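PDB 1LQT: NADPH-ferredoxin reductase FprA from Mycobacterium tuberculosis, which transfers electrons between NADPH and ferredoxin as an FAD-dependent oxidoreductase, and may supply electrons to cytochrome P450 systems. Local coordinates for residues A[4-9]-A[99-104]; A[353-358]-A[376-381]. One frame throughout, in Å; residues are numbered along the deposited sequence.

Contact 1 of 2, residues A[4-9]-A[99-104]; sequences YYIAIV and AVIYAV. With FAD (flavin-adenine dinucleotide), chain H.
V9 and Y102 are paired at the C-terminal end of two neighbouring parallel strands, 4-9 and 99-102, and rise from the same face of the sheet alongside one another. One V9 methyl, CG2, lies obliquely against the tyrosine ring, 3.7 Å from Y102 CE2, and also meets V100. The other, CG1, is set anti to the backbone N (chi1 180°), which turns it toward the adenine of the FAD, 3.7 Å from FAD C2A. A branched valine suits this place because each methyl serves a different neighbour. V104 flanks the same base: V104 CG1 is 3.5 Å from FAD N7A, while V9 CG1 and V104 CG1 also touch each other.

On the other face, occupied by I6, I8, A99 and I101, I6 and I101 cross at a slant, and I6 CG2 approaches I101 CD1 at 4.2 Å. I6 CD1 reaches the small methyl of A99. Four backbone hydrogen bonds hold these side chains in step. A7 N donates to A99 O, and A7 O receives I101 N at 2.8 Å with an almost straight N-H (167°). V9 repeats the pattern, giving its N-H to I101 O and accepting A103 N. The last bond is more bent (147°), as the chain leaves the strand and carries A103 and V104 to the cofactor.

Strand 4-9 is the first strand of the FAD-binding domain, which is Rossmann-like, and leads into a turn consistent with the GxGxxA pattern and then helix 13-28. That helix, with L22 on I6 and A15 on I8, shares one face with helix 370-391, whose L382 packs on A99 and I101. Helix 90-96 takes the opposite face, L93 meeting V9, V100 and Y102, while strand 34-40 pairs with the far edge of strand 4-9.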
ATOM      1  N   TYR A   4       2.446  31.053   3.719  1.00 12.82           N
ATOM      2  CA  TYR A   4       3.258  30.164   2.913  1.00 12.60           C
ATOM      3  C   TYR A   4       2.316  29.263   2.130  1.00 12.39           C
ATOM      4  O   TYR A   4       1.263  28.876   2.638  1.00 13.78           O
ATOM      5  CB  TYR A   4       4.156  29.298   3.789  1.00 13.12           C
ATOM      6  CG  TYR A   4       5.286  30.059   4.445  1.00 13.48           C
ATOM      7  CD1 TYR A   4       6.237  30.709   3.697  1.00 16.42           C
ATOM      8  CD2 TYR A   4       5.424  30.082   5.813  1.00 16.16           C
ATOM      9  CE1 TYR A   4       7.277  31.393   4.297  1.00 16.69           C
ATOM     10  CE2 TYR A   4       6.497  30.742   6.416  1.00 17.38           C
ATOM     11  CZ  TYR A   4       7.408  31.401   5.638  1.00 16.49           C
ATOM     12  OH  TYR A   4       8.470  32.081   6.200  1.00 19.29           O
ATOM     13  N   TYR A   5       2.719  28.926   0.913  1.00 11.98           N
ATOM     14  CA  TYR A   5       1.954  28.057   0.033  1.00 12.15           C
ATOM     15  C   TYR A   5       2.739  26.765  -0.083  1.00 11.02           C
ATOM     16  O   TYR A   5       3.879  26.743  -0.567  1.00 11.38           O
ATOM     17  CB  TYR A   5       1.810  28.667  -1.349  1.00 13.53           C
ATOM     18  CG  TYR A   5       0.974  29.898  -1.342  1.00 15.56           C
ATOM     19  CD1 TYR A   5      -0.405  29.818  -1.411  1.00 17.96           C
ATOM     20  CD2 TYR A   5       1.549  31.144  -1.230  1.00 17.63           C
ATOM     21  CE1 TYR A   5      -1.193  30.970  -1.379  1.00 20.21           C
ATOM     22  CE2 TYR A   5       0.765  32.300  -1.207  1.00 19.62           C
ATOM     23  CZ  TYR A   5      -0.588  32.186  -1.269  1.00 21.14           C
ATOM     24  OH  TYR A   5      -1.369  33.322  -1.246  1.00 26.17           O
ATOM     25  N   ILE A   6       2.102  25.687   0.349  1.00 10.42           N
ATOM     26  CA  ILE A   6       2.723  24.364   0.298  1.00 10.20           C
ATOM     27  C   ILE A   6       1.895  23.459  -0.592  1.00 10.09           C
ATOM     28  O   ILE A   6       0.693  23.375  -0.451  1.00 11.51           O
ATOM     29  CB  ILE A   6       2.763  23.735   1.701  1.00 10.83           C
ATOM     30  CG1 ILE A   6       3.239  24.728   2.774  1.00 11.75           C
ATOM     31  CG2 ILE A   6       3.624  22.487   1.689  1.00 11.34           C
ATOM     32  CD1 ILE A   6       4.597  25.259   2.607  1.00 13.07           C
ATOM     33  N   ALA A   7       2.582  22.776  -1.498  1.00  9.83           N
ATOM     34  CA  ALA A   7       1.940  21.739  -2.308  1.00  9.56           C
ATOM     35  C   ALA A   7       2.319  20.407  -1.715  1.00  9.40           C
ATOM     36  O   ALA A   7       3.470  20.182  -1.349  1.00  9.99           O
ATOM     37  CB  ALA A   7       2.418  21.778  -3.739  1.00 10.71           C
ATOM     38  N   ILE A   8       1.337  19.509  -1.662  1.00  8.99           N
ATOM     39  CA  ILE A   8       1.565  18.126  -1.227  1.00  8.91           C
ATOM     40  C   ILE A   8       1.133  17.256  -2.380  1.00  8.92           C
ATOM     41  O   ILE A   8       0.019  17.392  -2.885  1.00  9.71           O
ATOM     42  CB  ILE A   8       0.801  17.794   0.060  1.00  9.24           C
ATOM     43  CG1 ILE A   8       1.216  18.713   1.202  1.00  9.80           C
ATOM     44  CG2 ILE A   8       1.029  16.337   0.418  1.00 10.18           C
ATOM     45  CD1 ILE A   8       0.422  18.505   2.441  1.00 10.69           C
ATOM     46  N   VAL A   9       2.025  16.366  -2.815  1.00  8.48           N
ATOM     47  CA  VAL A   9       1.787  15.479  -3.947  1.00  8.32           C
ATOM     48  C   VAL A   9       1.460  14.117  -3.379  1.00  8.51           C
ATOM     49  O   VAL A   9       2.297  13.449  -2.786  1.00  8.72           O
ATOM     50  CB  VAL A   9       2.998  15.436  -4.885  1.00  9.23           C
ATOM     51  CG1 VAL A   9       2.712  14.509  -6.040  1.00  9.38           C
ATOM     52  CG2 VAL A   9       3.326  16.866  -5.358  1.00  9.61           C
ATOM     53  N   ALA A  99       7.167  25.496  -0.713  1.00 11.39           N
ATOM     54  CA  ALA A  99       7.753  24.168  -0.557  1.00 10.69           C
ATOM     55  C   ALA A  99       6.773  23.159  -1.114  1.00  9.99           C
ATOM     56  O   ALA A  99       5.579  23.419  -1.205  1.00  9.93           O
ATOM     57  CB  ALA A  99       8.046  23.886   0.877  1.00 11.74           C
ATOM     58  N   VAL A 100       7.319  21.992  -1.477  1.00  9.92           N
ATOM     59  CA  VAL A 100       6.546  20.911  -2.051  1.00  9.61           C
ATOM     60  C   VAL A 100       6.923  19.654  -1.286  1.00  9.90           C
ATOM     61  O   VAL A 100       8.089  19.355  -1.106  1.00 10.76           O
ATOM     62  CB  VAL A 100       6.847  20.723  -3.542  1.00 10.62           C
ATOM     63  CG1 VAL A 100       5.903  19.701  -4.152  1.00 10.64           C
ATOM     64  CG2 VAL A 100       6.765  22.067  -4.319  1.00 11.44           C
ATOM     65  N   ILE A 101       5.901  18.919  -0.851  1.00  9.58           N
ATOM     66  CA  ILE A 101       6.092  17.650  -0.145  1.00  9.05           C
ATOM     67  C   ILE A 101       5.602  16.521  -1.034  1.00  8.59           C
ATOM     68  O   ILE A 101       4.437  16.493  -1.418  1.00  9.26           O
ATOM     69  CB  ILE A 101       5.335  17.623   1.170  1.00  9.19           C
ATOM     70  CG1 ILE A 101       5.719  18.797   2.086  1.00  9.85           C
ATOM     71  CG2 ILE A 101       5.563  16.311   1.860  1.00 10.16           C
ATOM     72  CD1 ILE A 101       4.922  18.858   3.330  1.00 10.62           C
ATOM     73  N   TYR A 102       6.503  15.595  -1.365  1.00  8.64           N
ATOM     74  CA  TYR A 102       6.159  14.401  -2.115  1.00  8.57           C
ATOM     75  C   TYR A 102       5.780  13.295  -1.147  1.00  8.37           C
ATOM     76  O   TYR A 102       6.586  12.861  -0.337  1.00  9.00           O
ATOM     77  CB  TYR A 102       7.330  13.999  -3.036  1.00  8.88           C
ATOM     78  CG  TYR A 102       7.402  14.973  -4.167  1.00  9.15           C
ATOM     79  CD1 TYR A 102       8.091  16.168  -4.045  1.00  9.58           C
ATOM     80  CD2 TYR A 102       6.708  14.762  -5.349  1.00  9.86           C
ATOM     81  CE1 TYR A 102       8.050  17.118  -5.030  1.00 10.32           C
ATOM     82  CE2 TYR A 102       6.678  15.701  -6.348  1.00  9.96           C
ATOM     83  CZ  TYR A 102       7.332  16.885  -6.181  1.00 10.39           C
ATOM     84  OH  TYR A 102       7.237  17.823  -7.176  1.00 11.40           O
ATOM     85  N   ALA A 103       4.541  12.823  -1.290  1.00  8.59           N
ATOM     86  CA  ALA A 103       3.921  11.828  -0.441  1.00  8.26           C
ATOM     87  C   ALA A 103       3.308  10.757  -1.344  1.00  8.32           C
ATOM     88  O   ALA A 103       2.160  10.343  -1.178  1.00  8.40           O
ATOM     89  CB  ALA A 103       2.873  12.484   0.455  1.00  8.55           C
ATOM     90  N   VAL A 104       4.104  10.295  -2.312  1.00  8.64           N
ATOM     91  CA  VAL A 104       3.595   9.510  -3.415  1.00  8.26           C
ATOM     92  C   VAL A 104       3.556   8.013  -3.146  1.00  8.36           C
ATOM     93  O   VAL A 104       3.089   7.236  -3.979  1.00  8.31           O
ATOM     94  CB  VAL A 104       4.412   9.769  -4.699  1.00  8.24           C
ATOM     95  CG1 VAL A 104       4.184  11.171  -5.222  1.00  9.74           C
ATOM     96  CG2 VAL A 104       5.915   9.448  -4.514  1.00  9.67           C
TER
HETATM   97  PA  FAD H2457      -0.011   5.901   0.020  1.00  8.02           P
HETATM   98  O1A FAD H2457       0.362   4.901  -0.997  1.00  8.20           O
HETATM   99  O2A FAD H2457      -1.080   5.597   1.004  1.00  7.84           O
HETATM  100  O5B FAD H2457      -0.449   7.249  -0.722  1.00  7.94           O
HETATM  101  C5B FAD H2457       0.290   7.713  -1.858  1.00  7.87           C
HETATM  102  C4B FAD H2457      -0.657   8.601  -2.655  1.00  7.90           C
HETATM  103  O4B FAD H2457       0.133   9.300  -3.614  1.00  8.01           O
HETATM  104  C3B FAD H2457      -1.729   7.831  -3.435  1.00  8.20           C
HETATM  105  O3B FAD H2457      -3.015   8.379  -3.258  1.00  8.05           O
HETATM  106  C2B FAD H2457      -1.240   7.928  -4.856  1.00  8.02           C
HETATM  107  O2B FAD H2457      -2.225   7.799  -5.855  1.00  7.90           O
HETATM  108  C1B FAD H2457      -0.552   9.299  -4.851  1.00  7.97           C
HETATM  109  N9A FAD H2457       0.426   9.496  -5.913  1.00  8.30           N
HETATM  110  C8A FAD H2457       1.429   8.634  -6.262  1.00  8.30           C
HETATM  111  N7A FAD H2457       2.167   9.106  -7.259  1.00  9.15           N
HETATM  112  C5A FAD H2457       1.585  10.316  -7.587  0.50  8.27           C
HETATM  113  C6A FAD H2457       1.909  11.261  -8.563  1.00  9.63           C
HETATM  114  N6A FAD H2457       2.945  11.159  -9.380  1.00 10.73           N
HETATM  115  N1A FAD H2457       1.128  12.375  -8.620  1.00  9.12           N
HETATM  116  C2A FAD H2457       0.095  12.519  -7.746  1.00  8.79           C
HETATM  117  N3A FAD H2457      -0.264  11.656  -6.787  1.00  8.93           N
HETATM  118  C4A FAD H2457       0.512  10.569  -6.748  0.50  8.33           C
HETATM  119  N1  FAD H2457      -1.794  -0.101   7.486  1.00 10.26           N
HETATM  120  C2  FAD H2457      -2.598  -0.240   8.578  1.00 10.74           C
HETATM  121  O2  FAD H2457      -2.446   0.456   9.564  1.00 11.76           O
HETATM  122  N3  FAD H2457      -3.585  -1.212   8.561  1.00 11.52           N
HETATM  123  C4  FAD H2457      -3.867  -1.996   7.481  1.00 10.61           C
HETATM  124  O4  FAD H2457      -4.799  -2.831   7.517  1.00 12.30           O
HETATM  125  C4X FAD H2457      -3.071  -1.812   6.345  0.50  9.92           C
HETATM  126  N5  FAD H2457      -3.304  -2.546   5.203  1.00 10.25           N
HETATM  127  C5X FAD H2457      -2.491  -2.383   4.112  0.50  9.73           C
HETATM  128  C6  FAD H2457      -2.701  -3.133   2.981  1.00  9.61           C
HETATM  129  C7  FAD H2457      -1.863  -3.061   1.882  1.00  9.98           C
HETATM  130  C7M FAD H2457      -2.143  -3.888   0.658  1.00 10.88           C
HETATM  131  C8  FAD H2457      -0.789  -2.163   1.927  1.00  9.28           C
HETATM  132  C8M FAD H2457       0.169  -2.058   0.773  1.00 10.11           C
HETATM  133  C9  FAD H2457      -0.575  -1.377   3.058  1.00  9.60           C
HETATM  134  C9A FAD H2457      -1.414  -1.473   4.159  1.00  9.46           C
HETATM  135  N10 FAD H2457      -1.204  -0.711   5.313  1.00  9.41           N
HETATM  136  C10 FAD H2457      -2.040  -0.859   6.392  1.00  9.50           C
HETATM  137  C1' FAD H2457      -0.117   0.307   5.396  1.00  9.49           C
HETATM  138  C2' FAD H2457      -0.587   1.669   4.888  1.00  9.15           C
HETATM  139  O2' FAD H2457      -1.270   1.472   3.675  1.00  9.52           O
HETATM  140  C3' FAD H2457       0.629   2.590   4.674  1.00  8.77           C
HETATM  141  O3' FAD H2457       1.310   2.821   5.903  1.00  9.65           O
HETATM  142  C4' FAD H2457       0.302   4.000   4.183  1.00  8.31           C
HETATM  143  O4' FAD H2457      -0.818   4.000   3.303  1.00  8.62           O
HETATM  144  C5' FAD H2457       1.514   4.618   3.485  1.00  8.25           C
HETATM  145  O5' FAD H2457       1.159   5.989   3.265  1.00  7.96           O
HETATM  146  P   FAD H2457       1.797   6.915   2.145  1.00  8.33           P
HETATM  147  O1P FAD H2457       1.129   8.221   2.340  1.00  8.04           O
HETATM  148  O2P FAD H2457       3.291   6.888   2.143  1.00  8.59           O
HETATM  149  O3P FAD H2457       1.385   6.272   0.755  1.00  7.88           O

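Contact 2 of 2, residues A[353-358]-A[376-381]; sequences NEYVVG and QDTVDT
Y355 is the first residue along segment 353-358 to meet the helix, its CB bond directed toward it. Y355 and T378 reach past one another from opposing backbones, so that T378 CG2 rests 3.7 Å from Y355 CB and obliquely to the ring. One helical turn on, T381 brings its methyl to the ring edge, T381 CG2 lying 4.2 Å from Y355 CE2 near the ring plane. The helix thus meets CB and the CD2/CE2 edge of the tyrosine, a flat apolar flank, while the tyrosine hydroxyl is hydrogen-bonded to N385, further along the same helix. The T381 hydroxyl, for its part, has G345 O as a partner.

V356 turns its side chain away from the helix, toward I341 and I348, and contributes its carbonyl instead. T378 OG1 donates to V356 O at 2.9 Å, with the hydroxyl in the carbonyl plane and a C=O...donor angle of 155°. Threonine fits well here: chi1 of -71° puts OG1 beside its own backbone N and CG2 anti to it, so one side chain supplies both the bond and the methyl that meets Y355. K361 NZ also bonds to T378 OG1, a second grip on the buried hydroxyl.

V357 comes at T378 on a slant, and its CG1 presses against T378 CB at 3.4 Å, a tighter carbon contact than usual. Beyond it, G358, with a positive phi that favours glycine, occupies the N-cap position of helix 359-362, and its N-H is held by D374 OD2.

Strand and helix axes run nearly antiparallel at 164°, 8.9 Å apart. Helix 370-391 follows strand 354-356 in the chain and packs back across this strand, the one next to 99-102 in the FAD-binding sheet, as in the layered alpha/beta architecture of Rossmann-type folds.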
ATOM      1  N   ASN A 353      13.788  23.167  -1.289  1.00 13.71           N
ATOM      2  CA  ASN A 353      12.392  23.362  -0.887  1.00 12.92           C
ATOM      3  C   ASN A 353      11.453  22.201  -1.237  1.00 12.39           C
ATOM      4  O   ASN A 353      10.249  22.384  -1.204  1.00 12.44           O
ATOM      5  CB  ASN A 353      11.816  24.680  -1.434  1.00 14.04           C
ATOM      6  CG  ASN A 353      11.543  24.638  -2.875  1.00 15.30           C
ATOM      7  OD1 ASN A 353      12.215  23.893  -3.608  1.00 16.64           O
ATOM      8  ND2 ASN A 353      10.551  25.436  -3.344  1.00 17.62           N
ATOM      9  N   GLU A 354      12.015  21.033  -1.552  1.00 11.59           N
ATOM     10  CA  GLU A 354      11.211  19.847  -1.838  1.00 10.63           C
ATOM     11  C   GLU A 354      11.539  18.801  -0.788  1.00 10.41           C
ATOM     12  O   GLU A 354      12.696  18.610  -0.428  1.00 11.08           O
ATOM     13  CB  GLU A 354      11.489  19.351  -3.242  1.00 11.32           C
ATOM     14  CG  GLU A 354      11.191  20.379  -4.319  1.00 12.07           C
ATOM     15  CD  GLU A 354      11.885  20.059  -5.622  1.00 13.67           C
ATOM     16  OE1 GLU A 354      13.135  20.062  -5.638  1.00 16.27           O
ATOM     17  OE2 GLU A 354      11.215  19.791  -6.633  1.00 14.25           O
ATOM     18  N   TYR A 355      10.504  18.067  -0.376  1.00  9.85           N
ATOM     19  CA  TYR A 355      10.553  17.176   0.748  1.00  9.57           C
ATOM     20  C   TYR A 355       9.843  15.890   0.401  1.00  9.29           C
ATOM     21  O   TYR A 355       9.108  15.811  -0.582  1.00  9.13           O
ATOM     22  CB  TYR A 355       9.883  17.836   1.972  1.00  9.86           C
ATOM     23  CG  TYR A 355      10.603  19.096   2.395  1.00 10.93           C
ATOM     24  CD1 TYR A 355      10.354  20.309   1.770  1.00 11.66           C
ATOM     25  CD2 TYR A 355      11.556  19.052   3.400  1.00 11.06           C
ATOM     26  CE1 TYR A 355      11.057  21.445   2.120  1.00 11.74           C
ATOM     27  CE2 TYR A 355      12.279  20.193   3.738  1.00 11.41           C
ATOM     28  CZ  TYR A 355      12.018  21.380   3.099  1.00 11.76           C
ATOM     29  OH  TYR A 355      12.734  22.509   3.442  1.00 13.11           O
ATOM     30  N   VAL A 356      10.028  14.895   1.247  1.00  9.72           N
ATOM     31  CA  VAL A 356       9.336  13.623   1.155  1.00  9.53           C
ATOM     32  C   VAL A 356       8.824  13.205   2.521  1.00  9.47           C
ATOM     33  O   VAL A 356       9.421  13.506   3.543  1.00 11.22           O
ATOM     34  CB  VAL A 356      10.240  12.507   0.580  1.00 10.09           C
ATOM     35  CG1 VAL A 356      10.374  12.648  -0.916  1.00 10.80           C
ATOM     36  CG2 VAL A 356      11.609  12.463   1.249  1.00 11.63           C
ATOM     37  N   VAL A 357       7.708  12.477   2.512  1.00  9.62           N
ATOM     38  CA  VAL A 357       7.137  11.828   3.672  1.00  9.57           C
ATOM     39  C   VAL A 357       6.620  10.467   3.237  1.00  9.19           C
ATOM     40  O   VAL A 357       6.371  10.228   2.066  1.00  9.35           O
ATOM     41  CB  VAL A 357       5.977  12.643   4.323  1.00  9.86           C
ATOM     42  CG1 VAL A 357       6.523  13.968   4.890  1.00 10.84           C
ATOM     43  CG2 VAL A 357       4.882  12.883   3.316  1.00 10.03           C
ATOM     44  N   GLY A 358       6.408   9.600   4.209  1.00  9.39           N
ATOM     45  CA  GLY A 358       5.744   8.336   3.953  1.00  8.94           C
ATOM     46  C   GLY A 358       6.650   7.305   3.326  1.00  8.70           C
ATOM     47  O   GLY A 358       7.876   7.351   3.421  1.00  9.39           O
ATOM     48  N   GLN A 376       5.573  14.641  10.659  1.00 11.88           N
ATOM     49  CA  GLN A 376       5.820  15.747  11.575  1.00 12.28           C
ATOM     50  C   GLN A 376       7.283  16.169  11.517  1.00 12.94           C
ATOM     51  O   GLN A 376       7.594  17.345  11.492  1.00 12.90           O
ATOM     52  CB  GLN A 376       5.461  15.336  12.994  1.00 12.50           C
ATOM     53  CG  GLN A 376       5.641  16.454  14.008  1.00 13.87           C
ATOM     54  CD  GLN A 376       4.656  17.582  13.785  1.00 14.38           C
ATOM     55  OE1 GLN A 376       3.448  17.350  13.824  1.00 15.15           O
ATOM     56  NE2 GLN A 376       5.146  18.800  13.548  1.00 15.21           N
ATOM     57  N   ASP A 377       8.164  15.171  11.482  1.00 13.74           N
ATOM     58  CA  ASP A 377       9.589  15.430  11.402  1.00 15.10           C
ATOM     59  C   ASP A 377       9.952  16.173  10.135  1.00 14.95           C
ATOM     60  O   ASP A 377      10.708  17.163  10.178  1.00 15.78           O
ATOM     61  CB  ASP A 377      10.370  14.122  11.521  1.00 16.60           C
ATOM     62  CG  ASP A 377      10.343  13.557  12.927  1.00 19.84           C
ATOM     63  OD1 ASP A 377      10.032  14.288  13.886  1.00 21.72           O
ATOM     64  OD2 ASP A 377      10.615  12.376  13.148  1.00 24.66           O
ATOM     65  N   THR A 378       9.435  15.702   9.010  1.00 13.95           N
ATOM     66  CA  THR A 378       9.678  16.392   7.757  1.00 12.90           C
ATOM     67  C   THR A 378       9.161  17.852   7.821  1.00 11.31           C
ATOM     68  O   THR A 378       9.846  18.790   7.372  1.00 11.58           O
ATOM     69  CB  THR A 378       9.003  15.666   6.577  1.00 13.02           C
ATOM     70  OG1 THR A 378       9.664  14.436   6.275  1.00 14.61           O
ATOM     71  CG2 THR A 378       9.150  16.485   5.353  1.00 14.57           C
ATOM     72  N   VAL A 379       7.946  18.015   8.333  1.00 11.29           N
ATOM     73  CA  VAL A 379       7.333  19.344   8.380  1.00 10.97           C
ATOM     74  C   VAL A 379       8.105  20.296   9.276  1.00 11.42           C
ATOM     75  O   VAL A 379       8.301  21.448   8.926  1.00 11.53           O
ATOM     76  CB  VAL A 379       5.844  19.240   8.766  1.00 11.18           C
ATOM     77  CG1 VAL A 379       5.302  20.578   9.172  1.00 11.22           C
ATOM     78  CG2 VAL A 379       5.040  18.647   7.604  1.00 11.72           C
ATOM     79  N   ASP A 380       8.632  19.782  10.389  1.00 12.57           N
ATOM     80  CA  ASP A 380       9.432  20.626  11.249  1.00 13.63           C
ATOM     81  C   ASP A 380      10.646  21.150  10.478  1.00 14.32           C
ATOM     82  O   ASP A 380      11.001  22.322  10.560  1.00 15.08           O
ATOM     83  CB  ASP A 380       9.932  19.852  12.450  1.00 14.45           C
ATOM     84  CG  ASP A 380       8.856  19.536  13.474  1.00 16.60           C
ATOM     85  OD1 ASP A 380       7.754  20.121  13.464  1.00 17.11           O
ATOM     86  OD2 ASP A 380       9.095  18.698  14.382  1.00 18.64           O
ATOM     87  N   THR A 381      11.322  20.269   9.753  1.00 14.57           N
ATOM     88  CA  THR A 381      12.471  20.679   8.932  1.00 14.39           C
ATOM     89  C   THR A 381      12.087  21.723   7.886  1.00 12.92           C
ATOM     90  O   THR A 381      12.766  22.737   7.711  1.00 13.01           O
ATOM     91  CB  THR A 381      13.068  19.450   8.211  1.00 15.24           C
ATOM     92  OG1 THR A 381      13.491  18.469   9.159  1.00 20.34           O
ATOM     93  CG2 THR A 381      14.291  19.828   7.409  1.00 15.76           C
TER

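Contacts 1 and 2 are consecutive along the chain, yet their centres lie only about 9 Å apart, because strands 99-102 and 354-356 are neighbours in one sheet. Y355 probably bridges them through its backbone: Y102 N lies 2.7 Å from Y355 O, and V100 O is 2.8 Å from Y355 N. Side chains join the two as well, with A103 CB packed 3.5 Å from V357 CG2. S14, whose OG is hydrogen-bonded to the FAD, touches both A103 of contact 1 and V357 of contact 2 with its side chain. Contact 1 meets the cofactor directly; in contact 2 G358 touches it, while the side chain of V357 is about 6 Å from the FAD.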